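Local coordinates for glucosidase (Croceicoccus marinus, PDB 5Z3K), which probably hydrolyses O-glycosidic bonds as a beta-glucosidase of glycoside hydrolase family 39, at residues Phe275-Ala281 with Asn328-Ala333; Leu23-Ser27 with Phe334-Gly338. All blocks are in the same frame, centred on the assembly; numbering follows the deposited sequence.

Contact 1 of 2, residues Phe275-Ala281 with Asn328-Ala333; sequences FEDFDNA and NARTGA
Two neighbouring helices can be joined where they begin by a single acidic side chain, as here. Helices 277-281 and 329-333 run nearly parallel (axes 8.0 Å apart at closest approach, crossing angle -19°), with CA atoms pairing F278 to A329 (5.4 Å) and A281 to R330 (4.2 Å). F275 (chi1 p), still extended, directs its CB toward the other segment; F275 CE1 lies 3.6 Å from R330 NH1, over one face of the guanidinium. E276 takes the N-cap position. D277, chi1 t, opens the helix: OD2 accepts from A329 N (2.9 Å), while OD1 accepts from R330 N (3.0 Å) and pairs with R330 NE in a salt bridge (2.8 Å), R330 reaching back through an m, t, m conformation. These are successive helices of the (beta/alpha)8 barrel, following its seventh and eighth strands. The second starts with a capping box: T331 N donates to N328 OD1 (2.8 Å), N328 N to T331 OG1 (2.8 Å). F278 points away, its ring in a cation-pi contact with R447, but its CA comes 4.0 Å from A329 CB. N280 CG approaches R330 CD (3.7 Å). A281 CB packs between A329 CB (3.9 Å) and A333 CB (3.8 Å).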
# COMPACT_ATOMS: atom_id res chain seq x y z
N PHE A 275 12.11 -15.38 -4.33
CA PHE A 275 10.75 -15.82 -4.59
C PHE A 275 10.59 -15.95 -6.09
O PHE A 275 11.37 -15.39 -6.86
CB PHE A 275 9.72 -14.83 -4.02
CG PHE A 275 10.02 -13.40 -4.38
CD1 PHE A 275 9.64 -12.90 -5.62
CD2 PHE A 275 10.69 -12.58 -3.49
CE1 PHE A 275 9.94 -11.59 -5.97
CE2 PHE A 275 10.98 -11.26 -3.83
CZ PHE A 275 10.60 -10.77 -5.08
N GLU A 276 9.56 -16.68 -6.49
CA GLU A 276 9.15 -16.68 -7.88
C GLU A 276 8.23 -15.50 -8.14
O GLU A 276 7.40 -15.13 -7.30
CB GLU A 276 8.42 -17.99 -8.24
CG GLU A 276 9.26 -19.25 -8.03
CD GLU A 276 10.39 -19.40 -9.04
OE1 GLU A 276 10.34 -18.77 -10.12
OE2 GLU A 276 11.34 -20.16 -8.75
N ASP A 277 8.40 -14.89 -9.32
CA ASP A 277 7.52 -13.82 -9.78
C ASP A 277 6.05 -14.19 -9.63
O ASP A 277 5.25 -13.43 -9.08
CB ASP A 277 7.88 -13.49 -11.24
CG ASP A 277 6.91 -12.52 -11.90
OD1 ASP A 277 6.58 -11.48 -11.31
OD2 ASP A 277 6.50 -12.80 -13.06
N PHE A 278 5.67 -15.39 -10.10
CA PHE A 278 4.25 -15.72 -10.17
C PHE A 278 3.69 -16.09 -8.80
O PHE A 278 2.50 -15.84 -8.55
CB PHE A 278 4.02 -16.86 -11.17
CG PHE A 278 5.11 -17.91 -11.17
CD1 PHE A 278 5.03 -19.00 -10.32
CD2 PHE A 278 6.20 -17.79 -12.02
CE1 PHE A 278 6.03 -19.96 -10.31
CE2 PHE A 278 7.20 -18.75 -12.01
CZ PHE A 278 7.12 -19.83 -11.16
N ASP A 279 4.51 -16.66 -7.91
CA ASP A 279 4.09 -16.88 -6.52
C ASP A 279 3.75 -15.56 -5.85
O ASP A 279 2.72 -15.43 -5.17
CB ASP A 279 5.20 -17.59 -5.73
CG ASP A 279 5.42 -19.02 -6.15
OD1 ASP A 279 4.60 -19.55 -6.92
OD2 ASP A 279 6.42 -19.61 -5.71
N ASN A 280 4.63 -14.58 -6.01
CA ASN A 280 4.47 -13.28 -5.38
C ASN A 280 3.22 -12.57 -5.91
O ASN A 280 2.46 -11.98 -5.14
CB ASN A 280 5.72 -12.44 -5.64
CG ASN A 280 5.82 -11.20 -4.74
OD1 ASN A 280 4.88 -10.41 -4.65
ND2 ASN A 280 6.97 -11.03 -4.09
N ALA A 281 3.01 -12.64 -7.23
CA ALA A 281 1.81 -12.07 -7.85
C ALA A 281 0.54 -12.64 -7.23
O ALA A 281 -0.39 -11.90 -6.88
CB ALA A 281 1.83 -12.34 -9.35
N ASN A 328 5.69 -8.02 -15.68
CA ASN A 328 5.77 -9.43 -15.31
C ASN A 328 4.46 -9.81 -14.64
O ASN A 328 3.47 -9.07 -14.70
CB ASN A 328 6.99 -9.67 -14.42
CG ASN A 328 7.02 -8.72 -13.24
OD1 ASN A 328 5.97 -8.34 -12.71
ND2 ASN A 328 8.22 -8.29 -12.83
N ALA A 329 4.44 -10.97 -13.97
CA ALA A 329 3.22 -11.40 -13.31
C ALA A 329 2.88 -10.51 -12.12
O ALA A 329 1.70 -10.24 -11.85
CB ALA A 329 3.33 -12.86 -12.87
N ARG A 330 3.89 -10.05 -11.37
CA ARG A 330 3.62 -9.16 -10.23
C ARG A 330 2.99 -7.85 -10.70
O ARG A 330 2.01 -7.38 -10.11
CB ARG A 330 4.90 -8.87 -9.44
CG ARG A 330 5.32 -9.94 -8.43
CD ARG A 330 6.79 -9.75 -8.04
NE ARG A 330 7.69 -10.07 -9.15
CZ ARG A 330 8.94 -9.65 -9.26
NH1 ARG A 330 9.47 -8.86 -8.32
NH2 ARG A 330 9.66 -10.01 -10.31
N THR A 331 3.56 -7.23 -11.74
CA THR A 331 2.96 -5.99 -12.22
C THR A 331 1.60 -6.25 -12.83
O THR A 331 0.72 -5.39 -12.78
CB THR A 331 3.89 -5.28 -13.22
OG1 THR A 331 4.08 -6.10 -14.38
CG2 THR A 331 5.25 -4.99 -12.59
N GLY A 332 1.39 -7.44 -13.41
CA GLY A 332 0.09 -7.76 -13.93
C GLY A 332 -0.94 -7.87 -12.82
O GLY A 332 -2.01 -7.27 -12.88
N ALA A 333 -0.61 -8.63 -11.77
CA ALA A 333 -1.52 -8.75 -10.63
C ALA A 333 -1.77 -7.40 -9.98
O ALA A 333 -2.89 -7.10 -9.56
CB ALA A 333 -0.95 -9.74 -9.60

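Contact 2 of 2, residues Leu23-Ser27 with Phe334-Gly338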
# COMPACT_ATOMS: atom_id res chain seq x y z
N LEU A 23 -8.30 0.59 -1.41
CA LEU A 23 -7.09 0.34 -0.65
C LEU A 23 -5.84 0.23 -1.53
O LEU A 23 -4.77 -0.16 -1.04
CB LEU A 23 -7.23 -0.94 0.18
CG LEU A 23 -8.34 -0.94 1.25
CD1 LEU A 23 -8.19 -2.17 2.18
CD2 LEU A 23 -8.28 0.33 2.03
N HIS A 24 -5.94 0.58 -2.82
CA HIS A 24 -4.82 0.38 -3.75
C HIS A 24 -3.85 1.56 -3.70
O HIS A 24 -3.68 2.30 -4.67
CB HIS A 24 -5.30 0.16 -5.18
CG HIS A 24 -4.35 -0.65 -6.00
ND1 HIS A 24 -4.02 -1.95 -5.68
CD2 HIS A 24 -3.68 -0.37 -7.14
CE1 HIS A 24 -3.16 -2.42 -6.57
NE2 HIS A 24 -2.95 -1.49 -7.48
N GLY A 25 -3.20 1.71 -2.56
CA GLY A 25 -2.10 2.64 -2.45
C GLY A 25 -0.76 1.96 -2.71
O GLY A 25 -0.65 0.74 -2.65
N THR A 26 0.27 2.76 -2.97
CA THR A 26 1.59 2.18 -3.20
C THR A 26 2.65 3.24 -2.94
O THR A 26 2.36 4.42 -2.75
CB THR A 26 1.73 1.63 -4.62
OG1 THR A 26 2.86 0.75 -4.67
CG2 THR A 26 1.95 2.77 -5.62
N SER A 27 3.89 2.79 -2.95
CA SER A 27 5.03 3.68 -2.84
C SER A 27 5.98 3.38 -3.99
O SER A 27 5.81 2.41 -4.72
CB SER A 27 5.74 3.51 -1.49
OG SER A 27 6.51 2.34 -1.48
N PHE A 334 -0.74 -6.55 -9.91
CA PHE A 334 -0.90 -5.23 -9.32
C PHE A 334 -1.97 -4.42 -10.06
O PHE A 334 -2.82 -3.78 -9.42
CB PHE A 334 0.44 -4.50 -9.33
CG PHE A 334 0.39 -3.13 -8.69
CD1 PHE A 334 0.45 -2.98 -7.31
CD2 PHE A 334 0.31 -1.99 -9.48
CE1 PHE A 334 0.43 -1.72 -6.72
CE2 PHE A 334 0.29 -0.71 -8.90
CZ PHE A 334 0.34 -0.58 -7.52
N GLN A 335 -1.97 -4.46 -11.40
CA GLN A 335 -2.98 -3.74 -12.16
C GLN A 335 -4.36 -4.37 -12.00
O GLN A 335 -5.35 -3.65 -11.83
CB GLN A 335 -2.58 -3.70 -13.64
CG GLN A 335 -1.33 -2.86 -13.93
CD GLN A 335 -0.85 -3.03 -15.36
OE1 GLN A 335 -1.35 -2.37 -16.27
NE2 GLN A 335 0.10 -3.92 -15.56
N LEU A 336 -4.46 -5.70 -12.08
CA LEU A 336 -5.79 -6.32 -11.98
C LEU A 336 -6.40 -6.10 -10.60
O LEU A 336 -7.62 -5.91 -10.49
CB LEU A 336 -5.70 -7.81 -12.28
CG LEU A 336 -5.04 -8.24 -13.60
CD1 LEU A 336 -5.24 -9.73 -13.76
CD2 LEU A 336 -5.60 -7.47 -14.78
N VAL A 337 -5.58 -6.12 -9.55
CA VAL A 337 -6.07 -5.80 -8.21
C VAL A 337 -6.61 -4.38 -8.17
O VAL A 337 -7.74 -4.13 -7.73
CB VAL A 337 -4.96 -6.00 -7.16
CG1 VAL A 337 -5.33 -5.30 -5.87
CG2 VAL A 337 -4.67 -7.48 -6.92
N GLY A 338 -5.81 -3.41 -8.61
CA GLY A 338 -6.24 -2.03 -8.53
C GLY A 338 -7.51 -1.77 -9.31
O GLY A 338 -8.37 -0.99 -8.88
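This is a buried strand-to-helix packing contact at the closure of the (beta/alpha)8 barrel, where the turn leading into the first strand, and T26 within that strand, meet helix 329-341. The two segments lie more than 300 residues apart in the chain, as is expected where first and last units of a barrel come together: strand 25-27 pairs with L53 and R55 on one side and with F301 of the eighth strand on the other. H24 does most of the work. It sits at the centre of an inverse gamma turn just before the strand, and its imidazole is directed at the helix. G338 CA stands 3.3 Å from the centroid of that ring and only 9° off its normal, a CH-pi contact; a CB at this position would lie 2.5 Å from H24 CD2. V337 CG1 comes within 3.6 Å of H24 ND1. From the helix, F334 starts sideways, but chi1 t carries its ring to H24 and T26, so that F334 CZ is 3.4 Å from H24 NE2 and 3.9 Å from T26 CB. The H24 and F334 rings are oblique, with planes at 41° and centroids 4.3 Å apart. T26 OG1 is hydrogen-bonded to F301 O of the eighth strand. The missing side chain of G338 thus lets its CA sit on the imidazole face, while F334 presents its ring face to H24 NE2.

Overall arrangement
Both contacts use helix 329-341, and together they illustrate how one barrel helix changes its chemistry along its length. Contact 1, its centre about 16 Å from the centre of the chain, is partly buried and joins the first turn of the helix to that of its neighbour, helix 277-291; there one carboxylate takes up R330's charge and first-turn amides that have no preceding helical turn to bond to. Contact 2, its centre about 7 Å from the chain centre, is wholly buried and brings the next turn to H24 and the strand it leads into, where ring faces come into play. The centres of the two contacts are about 13 Å apart. V337 ties the settings together, since it also touches A285 and A288 of helix 277-291.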